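Side-chain contacts in dimethyl-sulfide monooxygenase (Hyphomicrobium sulfonivorans, PDB 6AK1), which oxidises dimethyl sulfide to methanethiol and formaldehyde with NADH and O2, as the FMN-dependent large subunit of a two-component monooxygenase: residues 54-59 / 90-95; 84-89 / 113-118; 40-45 / 403-408; 8-13 / 278-283. One frame throughout, in Å; residues are numbered along the deposited sequence.

Interaction 1. Residues 54-59 / 90-95; sequences LFIADV and SAMAAV
M92 reaches from helix 89-94 to the outward-facing branched side chains L54 and I56 of strand 53-57. Its CB sits beside A43 of helix 36-48, still clear of the strand. From there CG lies anti to the carbonyl carbon (chi1 -74°), and the nearly extended next torsion carries the sulfur out to the strand. SD comes 3.6 Å from L54 CD2, the two side chains crossing at about a right angle. A bend at chi3 (-66°) then turns the methyl group inward between the two aliphatic residues: CE stays 3.7 Å from L54 CD2 and approaches I56 CD1 at 4.0 Å, the last pair meeting tip to tip. This is helix-on-strand packing of the TIM barrel of the luciferase-like monooxygenases. Strand 53-57 is hydrogen-bonded between strands 6-12 and 100-106, and its residues alternate, L54 and I56 turning to the helical layer while F55 meets the rings of F10, F225 and F245. Leucine and isoleucine suit the outer face because they offer methyl groups without polar atoms to satisfy, and methionine suits the helix because its long, pliable thioether can span the 10.1 Å between L54 CA and M92 CA. F101 of strand 100-106 also touches M92, while L46 of helix 36-48 packs on L54.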
loop_
_atom_site.group_PDB
_atom_site.type_symbol
_atom_site.label_atom_id
_atom_site.label_comp_id
_atom_site.label_asym_id
_atom_site.label_seq_id
_atom_site.Cartn_x
_atom_site.Cartn_y
_atom_site.Cartn_z
ATOM N N LEU A 54 -7.915 0.046 -4.531
ATOM C CA LEU A 54 -7.046 1.131 -4.987
ATOM C C LEU A 54 -5.980 1.371 -3.915
ATOM O O LEU A 54 -6.286 1.830 -2.813
ATOM C CB LEU A 54 -7.845 2.403 -5.261
ATOM C CG LEU A 54 -7.069 3.666 -5.660
ATOM C CD1 LEU A 54 -6.411 3.557 -7.036
ATOM C CD2 LEU A 54 -7.984 4.888 -5.608
ATOM N N PHE A 55 -4.740 1.057 -4.234
ATOM C CA PHE A 55 -3.625 1.148 -3.297
ATOM C C PHE A 55 -2.930 2.480 -3.551
ATOM O O PHE A 55 -2.296 2.663 -4.598
ATOM C CB PHE A 55 -2.693 -0.042 -3.517
ATOM C CG PHE A 55 -1.660 -0.252 -2.450
ATOM C CD1 PHE A 55 -0.697 0.710 -2.183
ATOM C CD2 PHE A 55 -1.618 -1.444 -1.749
ATOM C CE1 PHE A 55 0.280 0.506 -1.217
ATOM C CE2 PHE A 55 -0.636 -1.669 -0.783
ATOM C CZ PHE A 55 0.320 -0.689 -0.522
ATOM N N ILE A 56 -3.060 3.417 -2.612
ATOM C CA ILE A 56 -2.557 4.774 -2.796
ATOM C C ILE A 56 -1.279 4.931 -1.978
ATOM O O ILE A 56 -1.317 4.948 -0.741
ATOM C CB ILE A 56 -3.611 5.825 -2.410
ATOM C CG1 ILE A 56 -4.906 5.581 -3.182
ATOM C CG2 ILE A 56 -3.104 7.245 -2.730
ATOM C CD1 ILE A 56 -6.048 6.484 -2.758
ATOM N N ALA A 57 -0.147 5.072 -2.667
ATOM C CA ALA A 57 1.142 5.305 -2.027
ATOM C C ALA A 57 1.262 6.762 -1.567
ATOM O O ALA A 57 0.428 7.614 -1.884
ATOM C CB ALA A 57 2.286 4.951 -2.979
ATOM N N ASP A 58 2.322 7.048 -0.813
ATOM C CA ASP A 58 2.534 8.393 -0.291
ATOM C C ASP A 58 3.986 8.559 0.138
ATOM O O ASP A 58 4.646 7.592 0.515
ATOM C CB ASP A 58 1.614 8.692 0.903
ATOM C CG ASP A 58 1.558 10.182 1.240
ATOM O OD1 ASP A 58 1.561 11.010 0.291
ATOM O OD2 ASP A 58 1.519 10.521 2.451
ATOM N N VAL A 59 4.473 9.802 0.055
ATOM C CA VAL A 59 5.738 10.220 0.647
ATOM C C VAL A 59 5.552 11.640 1.166
ATOM O O VAL A 59 4.639 12.360 0.754
ATOM C CB VAL A 59 6.935 10.182 -0.330
ATOM C CG1 VAL A 59 7.181 8.771 -0.867
ATOM C CG2 VAL A 59 6.726 11.166 -1.462
ATOM N N SER A 90 -13.268 9.867 0.766
ATOM C CA SER A 90 -14.720 9.868 0.987
ATOM C C SER A 90 -15.480 10.113 -0.309
ATOM O O SER A 90 -16.508 9.479 -0.558
ATOM C CB SER A 90 -15.123 10.915 2.033
ATOM O OG SER A 90 -14.847 12.223 1.576
ATOM N N ALA A 91 -14.995 11.033 -1.145
ATOM C CA ALA A 91 -15.620 11.225 -2.449
ATOM C C ALA A 91 -15.635 9.923 -3.249
ATOM O O ALA A 91 -16.641 9.599 -3.892
ATOM C CB ALA A 91 -14.899 12.327 -3.232
ATOM N N MET A 92 -14.534 9.151 -3.201
ATOM C CA MET A 92 -14.455 7.917 -3.986
ATOM C C MET A 92 -15.362 6.841 -3.407
ATOM O O MET A 92 -15.955 6.049 -4.149
ATOM C CB MET A 92 -13.003 7.417 -4.047
ATOM C CG MET A 92 -12.102 8.219 -4.970
ATOM S SD MET A 92 -10.492 7.387 -5.247
ATOM C CE MET A 92 -9.787 7.455 -3.583
ATOM N N ALA A 93 -15.478 6.801 -2.079
ATOM C CA ALA A 93 -16.373 5.862 -1.427
ATOM C C ALA A 93 -17.837 6.190 -1.704
ATOM O O ALA A 93 -18.675 5.279 -1.763
ATOM C CB ALA A 93 -16.097 5.861 0.076
ATOM N N ALA A 94 -18.158 7.478 -1.887
ATOM C CA ALA A 94 -19.537 7.884 -2.153
ATOM C C ALA A 94 -20.060 7.356 -3.485
ATOM O O ALA A 94 -21.271 7.153 -3.618
ATOM C CB ALA A 94 -19.661 9.413 -2.137
ATOM N N VAL A 95 -19.198 7.169 -4.487
ATOM C CA VAL A 95 -19.649 6.716 -5.806
ATOM C C VAL A 95 -19.304 5.246 -6.045
ATOM O O VAL A 95 -19.346 4.774 -7.179
ATOM C CB VAL A 95 -19.095 7.600 -6.936
ATOM C CG1 VAL A 95 -19.585 9.045 -6.786
ATOM C CG2 VAL A 95 -17.557 7.542 -6.981
#

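Interaction 2. Residues 84-89 / 113-118; sequences DPFGAI and YLLARR
One face of the F86 ring carries the guanidinium of R118, whose NH2 stands 3.2 Å above the ring plane, displaced toward the rim. R118 CZ lies 3.8 Å from the ring centroid of F86 and only 5° off its normal, a cation-pi contact, although the two planes are tilted by 35°. At the guanidinium edge, near its plane, comes the carboxylate of D84: OD1 is 3.8 Å from R118 NH2, a long salt bridge. A water bridges the same pair, donating to D84 OD2 and accepting from R118 NH2 at 3.3 Å. After an extended chi2, the bend at chi3 (65°) swings the head of R118 over the ring, and NH1 pairs with E110. L115 adds a methyl, CD1 4.1 Å from F86 CZ, approaching obliquely. D84 is itself held by an Asx turn, its OD1 receiving F86 N at 3.1 Å from well above the carboxylate plane. The loop before helix 89-94 thus leans on helix 112-126 of the barrel. Arginine suits this place because one flat cation can serve an aromatic face and two acids at once; flanked by D84 and E110, it is likely to keep its positive charge.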
loop_
_atom_site.group_PDB
_atom_site.type_symbol
_atom_site.label_atom_id
_atom_site.label_comp_id
_atom_site.label_asym_id
_atom_site.label_seq_id
_atom_site.Cartn_x
_atom_site.Cartn_y
_atom_site.Cartn_z
ATOM N N ASP A 84 -1.964 14.833 0.168
ATOM C CA ASP A 84 -2.362 13.910 1.224
ATOM C C ASP A 84 -3.306 12.847 0.668
ATOM O O ASP A 84 -4.354 13.194 0.108
ATOM C CB ASP A 84 -3.010 14.738 2.338
ATOM C CG ASP A 84 -3.771 13.912 3.363
ATOM O OD1 ASP A 84 -3.463 12.719 3.600
ATOM O OD2 ASP A 84 -4.701 14.499 3.964
ATOM N N PRO A 85 -2.972 11.557 0.781
ATOM C CA PRO A 85 -3.810 10.513 0.169
ATOM C C PRO A 85 -5.124 10.263 0.884
ATOM O O PRO A 85 -5.950 9.509 0.342
ATOM C CB PRO A 85 -2.918 9.264 0.242
ATOM C CG PRO A 85 -2.127 9.482 1.491
ATOM C CD PRO A 85 -1.807 10.984 1.477
ATOM N N PHE A 86 -5.329 10.816 2.089
ATOM C CA PHE A 86 -6.639 10.744 2.731
ATOM C C PHE A 86 -7.653 11.646 2.047
ATOM O O PHE A 86 -8.858 11.483 2.263
ATOM C CB PHE A 86 -6.544 11.151 4.208
ATOM C CG PHE A 86 -5.887 10.126 5.099
ATOM C CD1 PHE A 86 -4.522 9.888 5.024
ATOM C CD2 PHE A 86 -6.631 9.440 6.055
ATOM C CE1 PHE A 86 -3.907 8.956 5.871
ATOM C CE2 PHE A 86 -6.023 8.512 6.907
ATOM C CZ PHE A 86 -4.657 8.267 6.809
ATOM N N GLY A 87 -7.186 12.581 1.217
ATOM C CA GLY A 87 -8.031 13.688 0.804
ATOM C C GLY A 87 -9.270 13.281 0.026
ATOM O O GLY A 87 -10.361 13.794 0.280
ATOM N N ALA A 88 -9.123 12.386 -0.948
ATOM C CA ALA A 88 -10.215 12.067 -1.866
ATOM C C ALA A 88 -10.961 10.786 -1.508
ATOM O O ALA A 88 -11.842 10.374 -2.265
ATOM C CB ALA A 88 -9.684 11.961 -3.296
ATOM N N ILE A 89 -10.639 10.151 -0.376
ATOM C CA ILE A 89 -11.204 8.836 -0.072
ATOM C C ILE A 89 -12.728 8.900 0.014
ATOM O O ILE A 89 -13.432 8.071 -0.581
ATOM C CB ILE A 89 -10.592 8.263 1.220
ATOM C CG1 ILE A 89 -9.078 8.143 1.081
ATOM C CG2 ILE A 89 -11.232 6.892 1.551
ATOM C CD1 ILE A 89 -8.653 7.287 -0.079
ATOM N N TYR A 113 -2.375 7.897 18.684
ATOM C CA TYR A 113 -3.747 8.242 19.060
ATOM C C TYR A 113 -4.462 9.001 17.945
ATOM O O TYR A 113 -5.643 8.759 17.676
ATOM C CB TYR A 113 -3.737 9.072 20.348
ATOM C CG TYR A 113 -5.089 9.231 21.006
ATOM C CD1 TYR A 113 -5.618 8.213 21.789
ATOM C CD2 TYR A 113 -5.831 10.398 20.859
ATOM C CE1 TYR A 113 -6.847 8.344 22.401
ATOM C CE2 TYR A 113 -7.067 10.535 21.470
ATOM C CZ TYR A 113 -7.566 9.506 22.235
ATOM O OH TYR A 113 -8.780 9.635 22.854
ATOM N N LEU A 114 -3.764 9.928 17.285
ATOM C CA LEU A 114 -4.389 10.728 16.234
ATOM C C LEU A 114 -4.530 9.954 14.930
ATOM O O LEU A 114 -5.547 10.084 14.240
ATOM C CB LEU A 114 -3.584 12.003 15.994
ATOM C CG LEU A 114 -3.604 13.053 17.106
ATOM C CD1 LEU A 114 -2.727 14.234 16.687
ATOM C CD2 LEU A 114 -5.044 13.503 17.426
ATOM N N LEU A 115 -3.517 9.181 14.545
ATOM C CA LEU A 115 -3.673 8.369 13.340
ATOM C C LEU A 115 -4.813 7.374 13.513
ATOM O O LEU A 115 -5.595 7.148 12.584
ATOM C CB LEU A 115 -2.363 7.649 12.977
ATOM C CG LEU A 115 -2.453 6.802 11.686
ATOM C CD1 LEU A 115 -2.995 7.610 10.494
ATOM C CD2 LEU A 115 -1.106 6.154 11.340
ATOM N N ALA A 116 -4.944 6.807 14.715
ATOM C CA ALA A 116 -6.033 5.882 15.007
ATOM C C ALA A 116 -7.392 6.499 14.699
ATOM O O ALA A 116 -8.274 5.832 14.139
ATOM C CB ALA A 116 -5.968 5.453 16.476
ATOM N N ARG A 117 -7.581 7.774 15.055
ATOM C CA ARG A 117 -8.862 8.427 14.792
ATOM C C ARG A 117 -9.048 8.690 13.303
ATOM O O ARG A 117 -10.150 8.516 12.773
ATOM C CB ARG A 117 -8.982 9.739 15.581
ATOM C CG ARG A 117 -10.347 10.406 15.432
ATOM C CD ARG A 117 -10.468 11.734 16.203
ATOM N NE ARG A 117 -9.754 12.815 15.531
ATOM C CZ ARG A 117 -10.186 14.071 15.474
ATOM N NH1 ARG A 117 -11.331 14.402 16.055
ATOM N NH2 ARG A 117 -9.474 14.996 14.832
ATOM N N ARG A 118 -7.985 9.103 12.609
ATOM C CA ARG A 118 -8.130 9.388 11.186
ATOM C C ARG A 118 -8.477 8.129 10.405
ATOM O O ARG A 118 -9.281 8.179 9.475
ATOM C CB ARG A 118 -6.854 10.031 10.639
ATOM C CG ARG A 118 -6.489 11.345 11.316
ATOM C CD ARG A 118 -5.137 11.874 10.824
ATOM N NE ARG A 118 -5.189 12.208 9.420
ATOM C CZ ARG A 118 -4.295 11.850 8.505
ATOM N NH1 ARG A 118 -3.208 11.156 8.825
ATOM N NH2 ARG A 118 -4.487 12.232 7.253
HETATM O O HOH W 1 -1.791 11.827 5.296
HETATM O O HOH W 2 -6.322 14.680 6.067
#

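Interaction 3. Residues 40-45 / 403-408; sequences TNMAME and GSVTDF
E45 and T406 make the polar part of this contact, a hydrogen bond in which T406 OG1 donates to E45 OE2 at 2.7 Å. The hydroxyl meets the carboxylate from above, 38° out of its plane, and the two side chains cross at about a right angle. OE2 is also gripped by R48 of the same helix, in a salt bridge, so a single carboxylate oxygen receives both a hydroxyl and a cation. The glutamate gets there by setting CG anti to the backbone N (chi1 173°) and then bending at chi2, which turns the acid toward the neighbouring helix. With an alanine at E45, T406 would probably lose its acceptor on the other helix, R48 this counter-charge, and V405 CG1 the methylene it packs on.

The apolar part centres on V405, which spreads its two methyls to different partners. CG1 lies 4.0 Å from E45 CG, so the aliphatic stem of the acid packs while its head bonds. CG2 faces the sulfur of M42, with SD 4.2 Å away; M42 is folded at chi2 and chi3. Valine, short and branched, fits between two longer neighbours.

The segments 40-45 and 403-408 run nearly parallel, their axes 16° apart and 10.7 Å from each other at closest approach; they belong to helices 36-48 and 403-418, adjacent outer helices of the TIM barrel, here brought together from positions more than 350 residues apart. With a hydroxyl and the guanidinium of R48 both at OE2, the carboxylate is likely to stay ionised.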
loop_
_atom_site.group_PDB
_atom_site.type_symbol
_atom_site.label_atom_id
_atom_site.label_comp_id
_atom_site.label_asym_id
_atom_site.label_seq_id
_atom_site.Cartn_x
_atom_site.Cartn_y
_atom_site.Cartn_z
ATOM N N THR A 40 -12.566 10.186 -8.452
ATOM C CA THR A 40 -13.882 9.545 -8.472
ATOM C C THR A 40 -14.081 8.729 -9.747
ATOM O O THR A 40 -14.661 7.637 -9.699
ATOM C CB THR A 40 -15.010 10.577 -8.292
ATOM O OG1 THR A 40 -14.954 11.576 -9.321
ATOM C CG2 THR A 40 -14.881 11.250 -6.950
ATOM N N ASN A 41 -13.602 9.231 -10.892
ATOM C CA ASN A 41 -13.627 8.430 -12.119
ATOM C C ASN A 41 -12.775 7.164 -11.983
ATOM O O ASN A 41 -13.163 6.098 -12.455
ATOM C CB ASN A 41 -13.127 9.247 -13.310
ATOM C CG ASN A 41 -14.089 10.327 -13.728
ATOM O OD1 ASN A 41 -15.289 10.257 -13.446
ATOM N ND2 ASN A 41 -13.571 11.328 -14.433
ATOM N N MET A 42 -11.598 7.274 -11.363
ATOM C CA MET A 42 -10.751 6.099 -11.149
ATOM C C MET A 42 -11.473 5.035 -10.318
ATOM O O MET A 42 -11.506 3.853 -10.696
ATOM C CB MET A 42 -9.429 6.522 -10.485
ATOM C CG MET A 42 -8.455 5.366 -10.153
ATOM S SD MET A 42 -8.039 4.364 -11.621
ATOM C CE MET A 42 -7.430 5.660 -12.687
ATOM N N ALA A 43 -12.085 5.443 -9.192
ATOM C CA ALA A 43 -12.745 4.484 -8.303
ATOM C C ALA A 43 -13.905 3.785 -8.999
ATOM O O ALA A 43 -14.111 2.580 -8.816
ATOM C CB ALA A 43 -13.240 5.181 -7.021
ATOM N N MET A 44 -14.692 4.530 -9.778
ATOM C CA MET A 44 -15.795 3.914 -10.504
ATOM C C MET A 44 -15.285 2.959 -11.573
ATOM O O MET A 44 -15.865 1.885 -11.781
ATOM C CB MET A 44 -16.675 4.989 -11.129
ATOM C CG MET A 44 -17.375 5.869 -10.106
ATOM S SD MET A 44 -18.709 6.827 -10.874
ATOM C CE MET A 44 -17.789 8.148 -11.634
ATOM N N GLU A 45 -14.203 3.340 -12.260
ATOM C CA GLU A 45 -13.636 2.499 -13.302
ATOM C C GLU A 45 -13.072 1.198 -12.727
ATOM O O GLU A 45 -13.162 0.150 -13.376
ATOM C CB GLU A 45 -12.558 3.281 -14.060
ATOM C CG GLU A 45 -11.767 2.464 -15.067
ATOM C CD GLU A 45 -12.547 2.167 -16.353
ATOM O OE1 GLU A 45 -13.783 2.326 -16.355
ATOM O OE2 GLU A 45 -11.914 1.782 -17.367
ATOM N N GLY A 403 -5.559 4.973 -18.601
ATOM C CA GLY A 403 -5.582 3.949 -19.639
ATOM C C GLY A 403 -5.014 2.616 -19.186
ATOM O O GLY A 403 -5.458 1.557 -19.647
ATOM N N SER A 404 -4.039 2.645 -18.268
ATOM C CA SER A 404 -3.429 1.404 -17.800
ATOM C C SER A 404 -4.461 0.494 -17.149
ATOM O O SER A 404 -4.478 -0.712 -17.406
ATOM C CB SER A 404 -2.293 1.718 -16.832
ATOM O OG SER A 404 -2.158 0.682 -15.873
ATOM N N VAL A 405 -5.341 1.063 -16.320
ATOM C CA VAL A 405 -6.417 0.301 -15.685
ATOM C C VAL A 405 -7.504 -0.059 -16.693
ATOM O O VAL A 405 -7.993 -1.199 -16.724
ATOM C CB VAL A 405 -7.001 1.108 -14.514
ATOM C CG1 VAL A 405 -8.382 0.594 -14.164
ATOM C CG2 VAL A 405 -6.079 1.067 -13.311
ATOM N N THR A 406 -7.903 0.909 -17.522
ATOM C CA THR A 406 -8.912 0.666 -18.548
ATOM C C THR A 406 -8.481 -0.428 -19.521
ATOM O O THR A 406 -9.284 -1.304 -19.869
ATOM C CB THR A 406 -9.209 1.966 -19.296
ATOM O OG1 THR A 406 -9.730 2.926 -18.369
ATOM C CG2 THR A 406 -10.246 1.730 -20.402
ATOM N N ASP A 407 -7.222 -0.397 -19.977
ATOM C CA ASP A 407 -6.746 -1.446 -20.882
ATOM C C ASP A 407 -6.734 -2.809 -20.192
ATOM O O ASP A 407 -7.117 -3.822 -20.795
ATOM C CB ASP A 407 -5.343 -1.121 -21.401
ATOM C CG ASP A 407 -5.342 -0.109 -22.522
ATOM O OD1 ASP A 407 -6.431 0.221 -23.053
ATOM O OD2 ASP A 407 -4.228 0.347 -22.881
ATOM N N PHE A 408 -6.284 -2.861 -18.933
ATOM C CA PHE A 408 -6.327 -4.120 -18.195
ATOM C C PHE A 408 -7.744 -4.671 -18.125
ATOM O O PHE A 408 -7.975 -5.857 -18.384
ATOM C CB PHE A 408 -5.768 -3.944 -16.785
ATOM C CG PHE A 408 -5.388 -5.243 -16.136
ATOM C CD1 PHE A 408 -6.319 -5.969 -15.423
ATOM C CD2 PHE A 408 -4.097 -5.754 -16.279
ATOM C CE1 PHE A 408 -5.985 -7.171 -14.845
ATOM C CE2 PHE A 408 -3.755 -6.964 -15.695
ATOM C CZ PHE A 408 -4.698 -7.671 -14.982
#

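Interaction 4. Residues 8-13 / 278-283; sequences NAFDMT and FMLLTV
N8 holds its amide over the F278 ring, with ND2 3.5 Å above the ring plane and displaced toward the rim. The closest ring atom is F278 CD2, at 3.6 Å from N8 ND2. Amide and ring are turned steeply, their planes 73° apart, so the amide nitrogen rather than the flat of the amide approaches the ring. N8 ND2 also donates to N395 OD1, which helps fix the rotation of the amide in this buried setting. Asparagine suits the spot because one short amide can serve a polar neighbour and an aromatic face together. F278 answers with CG anti to the carbonyl carbon (chi1 -50°), laying its ring against the nitrogen. Were a serine to replace F278, the amide of N8 would probably lose the flat surface beneath it and be left with a gap on that side.

Strands 6-12 and 276-284 are not partners in the sheet: each is hydrogen-bonded to strand 393-397, which stands between them and closes the TIM barrel from its last strand to its first. The contact therefore bridges over that strand on the interior side, where N8 and F10 alternate with the outward-turned A9.

The second pair is purely apolar. F10 and L280 cross at a slant, L280 CD1 lying 3.9 Å from F10 CD2 and 4.1 Å from F10 CE2. With chi1 at -167°, F10 CG stands opposite the backbone N, and the ring meets F245 edge-to-face and also touches the rings of F55 and H17, so leucine contributes a methyl to an aromatic cluster in the barrel core.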
loop_
_atom_site.group_PDB
_atom_site.type_symbol
_atom_site.label_atom_id
_atom_site.label_comp_id
_atom_site.label_asym_id
_atom_site.label_seq_id
_atom_site.Cartn_x
_atom_site.Cartn_y
_atom_site.Cartn_z
ATOM N N ASN A 8 -5.315 -5.195 -7.844
ATOM C CA ASN A 8 -5.248 -3.883 -7.216
ATOM C C ASN A 8 -4.692 -2.870 -8.208
ATOM O O ASN A 8 -3.776 -3.185 -8.982
ATOM C CB ASN A 8 -4.331 -3.877 -5.977
ATOM C CG ASN A 8 -4.856 -4.711 -4.827
ATOM O OD1 ASN A 8 -6.035 -5.058 -4.754
ATOM N ND2 ASN A 8 -3.968 -5.009 -3.893
ATOM N N ALA A 9 -5.217 -1.644 -8.156
ATOM C CA ALA A 9 -4.592 -0.533 -8.857
ATOM C C ALA A 9 -3.641 0.183 -7.906
ATOM O O ALA A 9 -4.018 0.547 -6.789
ATOM C CB ALA A 9 -5.632 0.448 -9.409
ATOM N N PHE A 10 -2.411 0.365 -8.351
ATOM C CA PHE A 10 -1.382 1.083 -7.617
ATOM C C PHE A 10 -1.348 2.512 -8.154
ATOM O O PHE A 10 -1.207 2.723 -9.371
ATOM C CB PHE A 10 -0.045 0.359 -7.799
ATOM C CG PHE A 10 1.051 0.789 -6.866
ATOM C CD1 PHE A 10 0.815 0.987 -5.511
ATOM C CD2 PHE A 10 2.349 0.936 -7.345
ATOM C CE1 PHE A 10 1.849 1.371 -4.659
ATOM C CE2 PHE A 10 3.395 1.308 -6.496
ATOM C CZ PHE A 10 3.142 1.532 -5.154
ATOM N N ASP A 11 -1.505 3.485 -7.261
ATOM C CA ASP A 11 -1.513 4.896 -7.633
ATOM C C ASP A 11 -0.876 5.690 -6.491
ATOM O O ASP A 11 -0.453 5.131 -5.480
ATOM C CB ASP A 11 -2.944 5.367 -7.954
ATOM C CG ASP A 11 -2.991 6.509 -8.988
ATOM O OD1 ASP A 11 -2.129 7.407 -8.991
ATOM O OD2 ASP A 11 -3.924 6.536 -9.799
ATOM N N MET A 12 -0.796 7.003 -6.665
ATOM C CA MET A 12 -0.216 7.883 -5.664
ATOM C C MET A 12 -0.759 9.270 -5.960
ATOM O O MET A 12 -1.106 9.559 -7.097
ATOM C CB MET A 12 1.324 7.843 -5.713
ATOM C CG MET A 12 2.044 8.735 -4.713
ATOM S SD MET A 12 3.838 8.368 -4.615
ATOM C CE MET A 12 4.430 9.883 -3.900
ATOM N N THR A 13 -0.880 10.118 -4.938
ATOM C CA THR A 13 -1.512 11.420 -5.158
ATOM C C THR A 13 -0.490 12.410 -5.730
ATOM O O THR A 13 -0.212 13.470 -5.167
ATOM C CB THR A 13 -2.144 11.950 -3.872
ATOM O OG1 THR A 13 -2.723 10.872 -3.120
ATOM C CG2 THR A 13 -3.229 12.967 -4.209
ATOM N N PHE A 278 1.103 -9.330 -2.699
ATOM C CA PHE A 278 0.881 -8.575 -3.919
ATOM C C PHE A 278 2.227 -8.089 -4.420
ATOM O O PHE A 278 3.025 -7.557 -3.640
ATOM C CB PHE A 278 -0.050 -7.378 -3.675
ATOM C CG PHE A 278 -1.311 -7.731 -2.957
ATOM C CD1 PHE A 278 -2.052 -8.836 -3.341
ATOM C CD2 PHE A 278 -1.754 -6.963 -1.882
ATOM C CE1 PHE A 278 -3.233 -9.174 -2.668
ATOM C CE2 PHE A 278 -2.935 -7.283 -1.209
ATOM C CZ PHE A 278 -3.673 -8.397 -1.599
ATOM N N MET A 279 2.482 -8.260 -5.707
ATOM C CA MET A 279 3.746 -7.838 -6.277
ATOM C C MET A 279 3.521 -6.650 -7.196
ATOM O O MET A 279 2.477 -6.521 -7.829
ATOM C CB MET A 279 4.426 -8.976 -7.051
ATOM C CG MET A 279 3.595 -9.524 -8.208
ATOM S SD MET A 279 4.475 -10.720 -9.235
ATOM C CE MET A 279 5.442 -9.629 -10.289
ATOM N N LEU A 280 4.513 -5.782 -7.259
ATOM C CA LEU A 280 4.485 -4.671 -8.193
ATOM C C LEU A 280 4.640 -5.195 -9.620
ATOM O O LEU A 280 5.479 -6.060 -9.889
ATOM C CB LEU A 280 5.591 -3.673 -7.848
ATOM C CG LEU A 280 5.900 -2.576 -8.873
ATOM C CD1 LEU A 280 4.712 -1.655 -8.961
ATOM C CD2 LEU A 280 7.135 -1.802 -8.472
ATOM N N LEU A 281 3.813 -4.679 -10.529
ATOM C CA LEU A 281 3.827 -5.080 -11.928
ATOM C C LEU A 281 3.192 -3.973 -12.753
ATOM O O LEU A 281 2.191 -3.375 -12.335
ATOM C CB LEU A 281 3.071 -6.392 -12.166
ATOM C CG LEU A 281 3.102 -6.970 -13.589
ATOM C CD1 LEU A 281 4.537 -7.411 -14.010
ATOM C CD2 LEU A 281 2.167 -8.142 -13.677
ATOM N N THR A 282 3.786 -3.704 -13.915
ATOM C CA THR A 282 3.239 -2.789 -14.911
ATOM C C THR A 282 2.900 -3.579 -16.167
ATOM O O THR A 282 3.771 -4.239 -16.743
ATOM C CB THR A 282 4.238 -1.681 -15.242
ATOM O OG1 THR A 282 4.628 -1.023 -14.029
ATOM C CG2 THR A 282 3.617 -0.679 -16.224
ATOM N N VAL A 283 1.653 -3.485 -16.606
ATOM C CA VAL A 283 1.157 -4.218 -17.760
ATOM C C VAL A 283 0.853 -3.218 -18.870
ATOM O O VAL A 283 0.028 -2.313 -18.690
ATOM C CB VAL A 283 -0.088 -5.043 -17.405
ATOM C CG1 VAL A 283 -0.665 -5.724 -18.659
ATOM C CG2 VAL A 283 0.251 -6.064 -16.334
#

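How the interactions relate
The four contacts gather round strands 6-12 and 53-57. Interactions 1 and 4 share a sheet, with a probable hydrogen bond from F55 N to A9 O at 2.7 Å and another from A57 N to D11 O at 2.8 Å. Interaction 3 lies outside them: V405 CG2 approaches A9 CB at 4.0 Å, and V95 of interaction 1 packs on M44. Interaction 2 joins through P85, whose CB lies 3.6 Å from I56 CG2. D58, in interaction 1, and T104 probably bind FMN; the nearest side-chain atoms of D84 and D58 are about 6 Å apart, and F10 and F86 each come within about 7 Å of T104. Interaction 3 stands away from that site.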